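Local coordinates for conserved protein (Methanothermobacter thermautotrophicus, PDB 2WNY) that is of unknown function but, as an RNA-binding family (DUF54) protein encoded in the exosome superoperon, probably binds RNA, at residues R31-S43 with V54-F68. The protein carries 1 engineered substitution. Residues are numbered along the deposited sequence; the frame is centred on the assembly and turned at random.
Sequences RNVIPGATPERES and VLRGRLDRRRALREF
Glu42 OE1 is gripped by two nitrogens of Arg56: NE at 2.7 Å, N-H...O angle 149°, and NH2 at 3.1 Å through a weak, more bent bond. Since both bonds end on OE1, the salt bridge rests on one oxygen; that atom lies near the guanidinium edge, somewhat out of its plane, and the carboxylate plane stands nearly perpendicular (89°). An unstaggered chi1 of 105° turns the Glu42 chain beside Val54, and its extended remainder carries OE1 diagonally across the strands to Arg56. At the backbone, Glu42 and Val54 form an antiparallel hydrogen-bonded pair, Val54 N to Glu42 O measuring 2.6 Å; Glu40 and Arg56 form the next such pair. These pairs define the hairpin of strands 40-45 and 51-59, whose first strand edges the sheet. On the opposite face, Pro39 CB lies 3.6 Å from Leu55 CB, and helix 23-30 packs on this side. Farther along, the Ile34 and Leu59 side chains overlap while running in opposite directions, CG2 to CD2 3.8 Å, and the edge of the Phe68 ring approaches Val33 O, CD1 lying 3.7 Å away. A water accepts from Arg61 NH2 (2.7 Å) and donates to Pro35 O, tying the type II turn 34-37 to the helix N-cap residue. Backbone bonds thus fix the strand pairing, Glu42-Arg56 adds an exposed charge link, and apolar contacts with the water bridge hold the loop to Leu59 and helix 62-76.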
ATOM      1  N   ARG A  31      -9.720   1.828   3.618  1.00 21.86           N
ATOM      2  CA  ARG A  31      -9.596   2.696   4.810  1.00 24.28           C
ATOM      3  C   ARG A  31      -9.150   1.977   6.073  1.00 26.55           C
ATOM      4  O   ARG A  31      -8.916   2.614   7.103  1.00 26.36           O
ATOM      5  CB  ARG A  31     -10.897   3.467   5.046  1.00 24.36           C
ATOM      6  CG  ARG A  31     -11.052   4.557   3.999  1.00 25.46           C
ATOM      7  CD  ARG A  31     -12.338   5.318   4.120  1.00 28.00           C
ATOM      8  NE  ARG A  31     -12.399   6.278   3.019  1.00 29.05           N
ATOM      9  CZ  ARG A  31     -13.508   6.854   2.573  1.00 34.53           C
ATOM     10  NH1 ARG A  31     -14.680   6.585   3.132  1.00 29.23           N
ATOM     11  NH2 ARG A  31     -13.433   7.704   1.551  1.00 32.89           N
ATOM     12  N   ASN A  32      -9.025   0.654   6.001  1.00 24.96           N
ATOM     13  CA  ASN A  32      -8.334  -0.065   7.069  1.00 27.81           C
ATOM     14  C   ASN A  32      -6.831  -0.093   6.810  1.00 28.01           C
ATOM     15  O   ASN A  32      -6.058  -0.587   7.609  1.00 27.45           O
ATOM     16  CB  ASN A  32      -8.893  -1.472   7.222  1.00 29.54           C
ATOM     17  CG  ASN A  32     -10.219  -1.483   7.946  1.00 30.95           C
ATOM     18  OD1 ASN A  32     -10.501  -0.588   8.730  1.00 29.65           O
ATOM     19  ND2 ASN A  32     -11.047  -2.477   7.667  1.00 27.25           N
ATOM     20  N   VAL A  33      -6.427   0.417   5.654  1.00 26.89           N
ATOM     21  CA  VAL A  33      -5.017   0.481   5.318  1.00 27.13           C
ATOM     22  C   VAL A  33      -4.647   1.959   5.299  1.00 27.35           C
ATOM     23  O   VAL A  33      -3.654   2.367   5.898  1.00 28.98           O
ATOM     24  CB  VAL A  33      -4.721  -0.181   3.943  1.00 28.22           C
ATOM     25  CG1 VAL A  33      -3.248  -0.007   3.547  1.00 28.59           C
ATOM     26  CG2 VAL A  33      -5.100  -1.680   3.947  1.00 26.19           C
ATOM     27  N   ILE A  34      -5.463   2.787   4.649  1.00 21.07           N
ATOM     28  CA  ILE A  34      -5.214   4.233   4.711  1.00 27.02           C
ATOM     29  C   ILE A  34      -6.497   4.928   5.122  1.00 26.27           C
ATOM     30  O   ILE A  34      -7.340   5.208   4.272  1.00 26.75           O
ATOM     31  CB  ILE A  34      -4.741   4.775   3.338  1.00 25.42           C
ATOM     32  CG1 ILE A  34      -3.461   4.067   2.874  1.00 32.01           C
ATOM     33  CG2 ILE A  34      -4.554   6.283   3.382  1.00 30.54           C
ATOM     34  CD1 ILE A  34      -3.059   4.369   1.421  1.00 32.89           C
ATOM     35  N   PRO A  35      -6.680   5.193   6.434  1.00 29.74           N
ATOM     36  CA  PRO A  35      -7.904   5.883   6.816  1.00 30.68           C
ATOM     37  C   PRO A  35      -8.017   7.221   6.100  1.00 30.28           C
ATOM     38  O   PRO A  35      -7.027   7.900   5.905  1.00 33.16           O
ATOM     39  CB  PRO A  35      -7.717   6.108   8.329  1.00 32.75           C
ATOM     40  CG  PRO A  35      -6.893   4.888   8.745  1.00 30.81           C
ATOM     41  CD  PRO A  35      -5.865   4.853   7.617  1.00 31.92           C
ATOM     42  N   GLY A  36      -9.226   7.568   5.695  1.00 31.58           N
ATOM     43  CA  GLY A  36      -9.470   8.834   5.026  1.00 31.81           C
ATOM     44  C   GLY A  36      -9.115   8.846   3.554  1.00 31.79           C
ATOM     45  O   GLY A  36      -9.305   9.866   2.891  1.00 33.21           O
ATOM     46  N   ALA A  37      -8.610   7.736   3.014  1.00 28.60           N
ATOM     47  CA  ALA A  37      -8.269   7.758   1.598  1.00 28.51           C
ATOM     48  C   ALA A  37      -9.527   8.061   0.789  1.00 28.28           C
ATOM     49  O   ALA A  37     -10.607   7.545   1.076  1.00 26.45           O
ATOM     50  CB  ALA A  37      -7.624   6.426   1.152  1.00 29.66           C
ATOM     51  N   THR A  38      -9.395   8.938  -0.192  1.00 27.87           N
ATOM     52  CA  THR A  38     -10.520   9.247  -1.062  1.00 30.67           C
ATOM     53  C   THR A  38     -10.033   9.028  -2.483  1.00 30.34           C
ATOM     54  O   THR A  38      -9.430   9.918  -3.080  1.00 30.21           O
ATOM     55  CB  THR A  38     -11.044  10.683  -0.861  1.00 33.04           C
ATOM     56  OG1 THR A  38      -9.980  11.617  -1.084  1.00 35.07           O
ATOM     57  CG2 THR A  38     -11.589  10.861   0.555  1.00 31.81           C
ATOM     58  N   PRO A  39     -10.242   7.812  -3.004  1.00 30.13           N
ATOM     59  CA  PRO A  39      -9.688   7.446  -4.294  1.00 28.26           C
ATOM     60  C   PRO A  39     -10.418   8.085  -5.458  1.00 29.45           C
ATOM     61  O   PRO A  39     -11.617   8.423  -5.355  1.00 29.40           O
ATOM     62  CB  PRO A  39      -9.865   5.918  -4.338  1.00 29.71           C
ATOM     63  CG  PRO A  39     -10.952   5.629  -3.359  1.00 27.28           C
ATOM     64  CD  PRO A  39     -10.904   6.679  -2.321  1.00 29.43           C
ATOM     65  N   GLU A  40      -9.682   8.292  -6.539  1.00 25.86           N
ATOM     66  CA  GLU A  40     -10.286   8.641  -7.819  1.00 31.46           C
ATOM     67  C   GLU A  40     -10.798   7.336  -8.402  1.00 29.51           C
ATOM     68  O   GLU A  40     -10.259   6.267  -8.097  1.00 26.96           O
ATOM     69  CB  GLU A  40      -9.266   9.289  -8.763  1.00 33.90           C
ATOM     70  CG  GLU A  40      -9.477  10.778  -8.928  1.00 49.51           C
ATOM     71  CD  GLU A  40      -8.181  11.550  -8.914  1.00 70.90           C
ATOM     72  OE1 GLU A  40      -7.825  12.123  -9.969  1.00 76.29           O
ATOM     73  OE2 GLU A  40      -7.519  11.574  -7.849  1.00 76.51           O
ATOM     74  N   ARG A  41     -11.835   7.438  -9.225  0.50 31.61           N
ATOM     75  CA  ARG A  41     -12.446   6.279  -9.845  0.50 33.44           C
ATOM     76  C   ARG A  41     -12.090   6.262 -11.316  0.50 34.79           C
ATOM     77  O   ARG A  41     -12.051   7.310 -11.964  0.50 38.11           O
ATOM     78  CB  ARG A  41     -13.967   6.353  -9.728  0.50 35.15           C
ATOM     79  CG  ARG A  41     -14.460   6.704  -8.352  0.50 37.21           C
ATOM     80  CD  ARG A  41     -15.968   6.568  -8.245  0.50 35.22           C
ATOM     81  NE  ARG A  41     -16.291   6.047  -6.926  0.50 40.35           N
ATOM     82  CZ  ARG A  41     -15.919   6.636  -5.793  0.50 39.83           C
ATOM     83  NH1 ARG A  41     -15.234   7.769  -5.829  0.50 45.45           N
ATOM     84  NH2 ARG A  41     -16.238   6.097  -4.629  0.50 29.26           N
ATOM     85  N   GLU A  42     -11.839   5.077 -11.856  1.00 33.46           N
ATOM     86  CA  GLU A  42     -11.710   4.968 -13.304  1.00 38.00           C
ATOM     87  C   GLU A  42     -12.146   3.586 -13.737  1.00 37.07           C
ATOM     88  O   GLU A  42     -11.855   2.599 -13.056  1.00 33.99           O
ATOM     89  CB  GLU A  42     -10.289   5.344 -13.777  1.00 39.90           C
ATOM     90  CG  GLU A  42      -9.390   4.181 -14.185  1.00 49.80           C
ATOM     91  CD  GLU A  42      -7.959   4.611 -14.461  1.00 67.79           C
ATOM     92  OE1 GLU A  42      -7.034   4.044 -13.830  1.00 71.54           O
ATOM     93  OE2 GLU A  42      -7.758   5.511 -15.303  1.00 71.54           O
ATOM     94  N   SER A  43     -12.833   3.519 -14.873  0.50 38.50           N
ATOM     95  CA  SER A  43     -13.288   2.255 -15.412  0.50 38.63           C
ATOM     96  C   SER A  43     -12.104   1.568 -16.098  0.50 39.13           C
ATOM     97  O   SER A  43     -11.307   2.231 -16.766  0.50 41.17           O
ATOM     98  CB  SER A  43     -14.442   2.501 -16.389  0.50 40.24           C
ATOM     99  OG  SER A  43     -14.830   1.312 -17.038  0.50 44.55           O
ATOM    100  N   VAL A  54     -11.347   0.955 -11.078  1.00 28.09           N
ATOM    101  CA  VAL A  54     -10.079   1.073 -10.350  1.00 26.33           C
ATOM    102  C   VAL A  54     -10.200   2.256  -9.406  1.00 25.72           C
ATOM    103  O   VAL A  54     -10.599   3.345  -9.826  1.00 25.53           O
ATOM    104  CB  VAL A  54      -8.880   1.282 -11.321  1.00 31.67           C
ATOM    105  CG1 VAL A  54      -7.638   1.738 -10.567  1.00 28.44           C
ATOM    106  CG2 VAL A  54      -8.595   0.001 -12.055  1.00 29.20           C
ATOM    107  N   LEU A  55      -9.881   2.024  -8.137  1.00 22.18           N
ATOM    108  CA  LEU A  55      -9.786   3.097  -7.151  1.00 26.41           C
ATOM    109  C   LEU A  55      -8.317   3.394  -6.938  1.00 24.70           C
ATOM    110  O   LEU A  55      -7.579   2.533  -6.465  1.00 28.26           O
ATOM    111  CB  LEU A  55     -10.430   2.663  -5.822  1.00 22.82           C
ATOM    112  CG  LEU A  55     -11.905   2.253  -5.967  1.00 26.09           C
ATOM    113  CD1 LEU A  55     -12.379   1.519  -4.682  1.00 19.11           C
ATOM    114  CD2 LEU A  55     -12.807   3.461  -6.276  1.00 26.49           C
ATOM    115  N   ARG A  56      -7.904   4.596  -7.308  1.00 27.88           N
ATOM    116  CA  ARG A  56      -6.512   5.021  -7.248  1.00 29.65           C
ATOM    117  C   ARG A  56      -6.338   6.323  -6.459  1.00 30.03           C
ATOM    118  O   ARG A  56      -7.231   7.166  -6.412  1.00 28.82           O
ATOM    119  CB  ARG A  56      -6.011   5.303  -8.661  1.00 34.48           C
ATOM    120  CG  ARG A  56      -5.488   4.147  -9.427  1.00 40.26           C
ATOM    121  CD  ARG A  56      -4.898   4.666 -10.753  1.00 57.58           C
ATOM    122  NE  ARG A  56      -5.175   3.770 -11.878  1.00 70.04           N
ATOM    123  CZ  ARG A  56      -4.332   2.859 -12.363  1.00 72.90           C
ATOM    124  NH1 ARG A  56      -3.123   2.701 -11.830  1.00 77.16           N
ATOM    125  NH2 ARG A  56      -4.706   2.100 -13.385  1.00 66.18           N
ATOM    126  N   GLY A  57      -5.158   6.506  -5.884  1.00 29.65           N
ATOM    127  CA  GLY A  57      -4.827   7.766  -5.239  1.00 29.91           C
ATOM    128  C   GLY A  57      -3.333   7.861  -5.063  1.00 33.94           C
ATOM    129  O   GLY A  57      -2.606   6.854  -5.143  1.00 31.56           O
ATOM    130  N   ARG A  58      -2.881   9.092  -4.890  1.00 37.12           N
ATOM    131  CA  ARG A  58      -1.531   9.383  -4.439  1.00 40.42           C
ATOM    132  C   ARG A  58      -1.706  10.285  -3.233  1.00 41.61           C
ATOM    133  O   ARG A  58      -2.311  11.378  -3.303  1.00 40.11           O
ATOM    134  CB  ARG A  58      -0.687  10.024  -5.540  1.00 43.36           C
ATOM    135  CG  ARG A  58       0.815  10.012  -5.242  1.00 49.92           C
ATOM    136  CD  ARG A  58       1.549  10.839  -6.274  1.00 62.37           C
ATOM    137  NE  ARG A  58       2.738  11.516  -5.747  1.00 75.20           N
ATOM    138  CZ  ARG A  58       2.738  12.452  -4.790  1.00 79.04           C
ATOM    139  NH1 ARG A  58       1.609  12.827  -4.191  1.00 69.27           N
ATOM    140  NH2 ARG A  58       3.886  13.006  -4.414  1.00 80.13           N
ATOM    141  N   LEU A  59      -1.230   9.775  -2.105  1.00 40.58           N
ATOM    142  CA  LEU A  59      -1.410  10.412  -0.830  1.00 39.17           C
ATOM    143  C   LEU A  59      -0.062  10.984  -0.383  1.00 40.42           C
ATOM    144  O   LEU A  59       0.939  10.267  -0.387  1.00 39.01           O
ATOM    145  CB  LEU A  59      -1.869   9.343   0.160  1.00 39.13           C
ATOM    146  CG  LEU A  59      -1.895   9.751   1.626  1.00 40.97           C
ATOM    147  CD1 LEU A  59      -3.222  10.424   1.937  1.00 49.55           C
ATOM    148  CD2 LEU A  59      -1.669   8.527   2.512  1.00 46.69           C
ATOM    149  N   ASP A  60      -0.026  12.271  -0.030  1.00 38.32           N
ATOM    150  CA  ASP A  60       1.163  12.845   0.565  1.00 39.18           C
ATOM    151  C   ASP A  60       0.853  13.698   1.812  1.00 38.17           C
ATOM    152  O   ASP A  60       1.745  14.357   2.339  1.00 37.16           O
ATOM    153  CB  ASP A  60       1.985  13.621  -0.485  1.00 43.09           C
ATOM    154  CG  ASP A  60       1.384  14.990  -0.827  1.00 46.30           C
ATOM    155  OD1 ASP A  60       0.167  15.201  -0.617  1.00 54.55           O
ATOM    156  OD2 ASP A  60       2.137  15.850  -1.328  1.00 51.11           O
ATOM    157  N   ARG A  61      -0.399  13.665   2.287  1.00 36.95           N
ATOM    158  CA  ARG A  61      -0.782  14.399   3.512  1.00 36.60           C
ATOM    159  C   ARG A  61       0.014  13.855   4.689  1.00 35.31           C
ATOM    160  O   ARG A  61      -0.020  12.655   4.947  1.00 31.43           O
ATOM    161  CB  ARG A  61      -2.282  14.254   3.835  1.00 35.25           C
ATOM    162  CG  ARG A  61      -3.221  14.925   2.852  1.00 44.35           C
ATOM    163  CD  ARG A  61      -4.690  14.870   3.316  1.00 55.23           C
ATOM    164  NE  ARG A  61      -5.224  13.519   3.540  1.00 47.58           N
ATOM    165  CZ  ARG A  61      -5.665  12.693   2.590  1.00 46.39           C
ATOM    166  NH1 ARG A  61      -5.622  13.025   1.298  1.00 43.70           N
ATOM    167  NH2 ARG A  61      -6.144  11.504   2.931  1.00 41.67           N
ATOM    168  N   ARG A  62       0.699  14.748   5.403  1.00 33.89           N
ATOM    169  CA  ARG A  62       1.520  14.396   6.554  1.00 35.14           C
ATOM    170  C   ARG A  62       0.798  13.522   7.605  1.00 33.49           C
ATOM    171  O   ARG A  62       1.337  12.515   8.048  1.00 30.27           O
ATOM    172  CB  ARG A  62       2.032  15.668   7.217  1.00 35.56           C
ATOM    173  CG  ARG A  62       2.675  15.428   8.561  1.00 38.88           C
ATOM    174  CD  ARG A  62       3.182  16.672   9.196  1.00 40.51           C
ATOM    175  NE  ARG A  62       4.051  16.317  10.305  1.00 41.07           N
ATOM    176  CZ  ARG A  62       3.693  16.342  11.580  1.00 45.40           C
ATOM    177  NH1 ARG A  62       2.480  16.743  11.928  1.00 45.48           N
ATOM    178  NH2 ARG A  62       4.556  15.977  12.510  1.00 48.38           N
ATOM    179  N   ARG A  63      -0.418  13.917   7.990  1.00 37.54           N
ATOM    180  CA  ARG A  63      -1.183  13.176   9.002  1.00 38.64           C
ATOM    181  C   ARG A  63      -1.483  11.736   8.577  1.00 36.82           C
ATOM    182  O   ARG A  63      -1.312  10.805   9.368  1.00 37.18           O
ATOM    183  CB  ARG A  63      -2.458  13.938   9.414  1.00 41.82           C
ATOM    184  CG  ARG A  63      -2.119  15.310  10.049  1.00 49.39           C
ATOM    185  CD  ARG A  63      -3.165  15.806  11.033  1.00 62.00           C
ATOM    186  NE  ARG A  63      -4.376  16.270  10.359  1.00 74.41           N
ATOM    187  CZ  ARG A  63      -4.722  17.547  10.211  1.00 82.08           C
ATOM    188  NH1 ARG A  63      -3.954  18.519  10.687  1.00 80.53           N
ATOM    189  NH2 ARG A  63      -5.853  17.857   9.590  1.00 84.85           N
ATOM    190  N   ALA A  64      -1.891  11.539   7.330  1.00 35.29           N
ATOM    191  CA  ALA A  64      -2.129  10.182   6.838  1.00 33.92           C
ATOM    192  C   ALA A  64      -0.836   9.359   6.709  1.00 31.48           C
ATOM    193  O   ALA A  64      -0.827   8.156   7.022  1.00 29.61           O
ATOM    194  CB  ALA A  64      -2.884  10.215   5.523  1.00 33.11           C
ATOM    195  N   LEU A  65       0.247   9.994   6.246  1.00 30.89           N
ATOM    196  CA  LEU A  65       1.501   9.269   6.053  1.00 29.99           C
ATOM    197  C   LEU A  65       2.048   8.807   7.384  1.00 30.70           C
ATOM    198  O   LEU A  65       2.591   7.708   7.500  1.00 31.38           O
ATOM    199  CB  LEU A  65       2.550  10.121   5.335  1.00 31.72           C
ATOM    200  CG  LEU A  65       2.306  10.432   3.852  1.00 30.59           C
ATOM    201  CD1 LEU A  65       3.396  11.360   3.338  1.00 33.65           C
ATOM    202  CD2 LEU A  65       2.255   9.165   3.054  1.00 31.65           C
ATOM    203  N   ARG A  66       1.904   9.653   8.394  1.00 30.74           N
ATOM    204  CA  ARG A  66       2.473   9.323   9.683  1.00 31.42           C
ATOM    205  C   ARG A  66       1.665   8.237  10.365  1.00 29.49           C
ATOM    206  O   ARG A  66       2.239   7.323  10.968  1.00 29.42           O
ATOM    207  CB  ARG A  66       2.665  10.577  10.542  1.00 32.63           C
ATOM    208  CG  ARG A  66       3.786  11.483   9.976  1.00 38.69           C
ATOM    209  CD  ARG A  66       4.042  12.695  10.861  1.00 43.85           C
ATOM    210  NE  ARG A  66       4.927  12.394  11.986  1.00 62.71           N
ATOM    211  CZ  ARG A  66       4.582  12.511  13.265  1.00 66.83           C
ATOM    212  NH1 ARG A  66       3.368  12.930  13.604  1.00 66.08           N
ATOM    213  NH2 ARG A  66       5.461  12.216  14.210  1.00 68.49           N
ATOM    214  N   GLU A  67       0.338   8.333  10.285  1.00 30.26           N
ATOM    215  CA  GLU A  67      -0.539   7.287  10.816  1.00 29.59           C
ATOM    216  C   GLU A  67      -0.296   5.937  10.130  1.00 27.93           C
ATOM    217  O   GLU A  67      -0.334   4.860  10.758  1.00 27.41           O
ATOM    218  CB  GLU A  67      -2.021   7.677  10.639  1.00 31.70           C
ATOM    219  CG  GLU A  67      -2.982   6.588  11.128  1.00 32.86           C
ATOM    220  CD  GLU A  67      -4.403   7.084  11.384  1.00 39.39           C
ATOM    221  OE1 GLU A  67      -4.669   8.299  11.268  1.00 39.41           O
ATOM    222  OE2 GLU A  67      -5.258   6.248  11.725  1.00 40.33           O
ATOM    223  N   PHE A  68      -0.073   5.987   8.825  1.00 26.97           N
ATOM    224  CA  PHE A  68       0.247   4.783   8.084  1.00 27.19           C
ATOM    225  C   PHE A  68       1.558   4.142   8.602  1.00 27.82           C
ATOM    226  O   PHE A  68       1.623   2.928   8.822  1.00 26.98           O
ATOM    227  CB  PHE A  68       0.382   5.090   6.608  1.00 25.93           C
ATOM    228  CG  PHE A  68       0.832   3.904   5.796  1.00 28.95           C
ATOM    229  CD1 PHE A  68      -0.099   3.021   5.263  1.00 29.19           C
ATOM    230  CD2 PHE A  68       2.194   3.646   5.615  1.00 24.96           C
ATOM    231  CE1 PHE A  68       0.317   1.901   4.515  1.00 29.71           C
ATOM    232  CE2 PHE A  68       2.628   2.539   4.865  1.00 26.24           C
ATOM    233  CZ  PHE A  68       1.693   1.659   4.328  1.00 28.65           C
TER
HETATM  234  O   HOH W   1      -6.803  11.059   5.483  1.00 17.33           O
HETATM  235  O   HOH W   2      -5.028  11.049  -6.147  1.00 34.51           O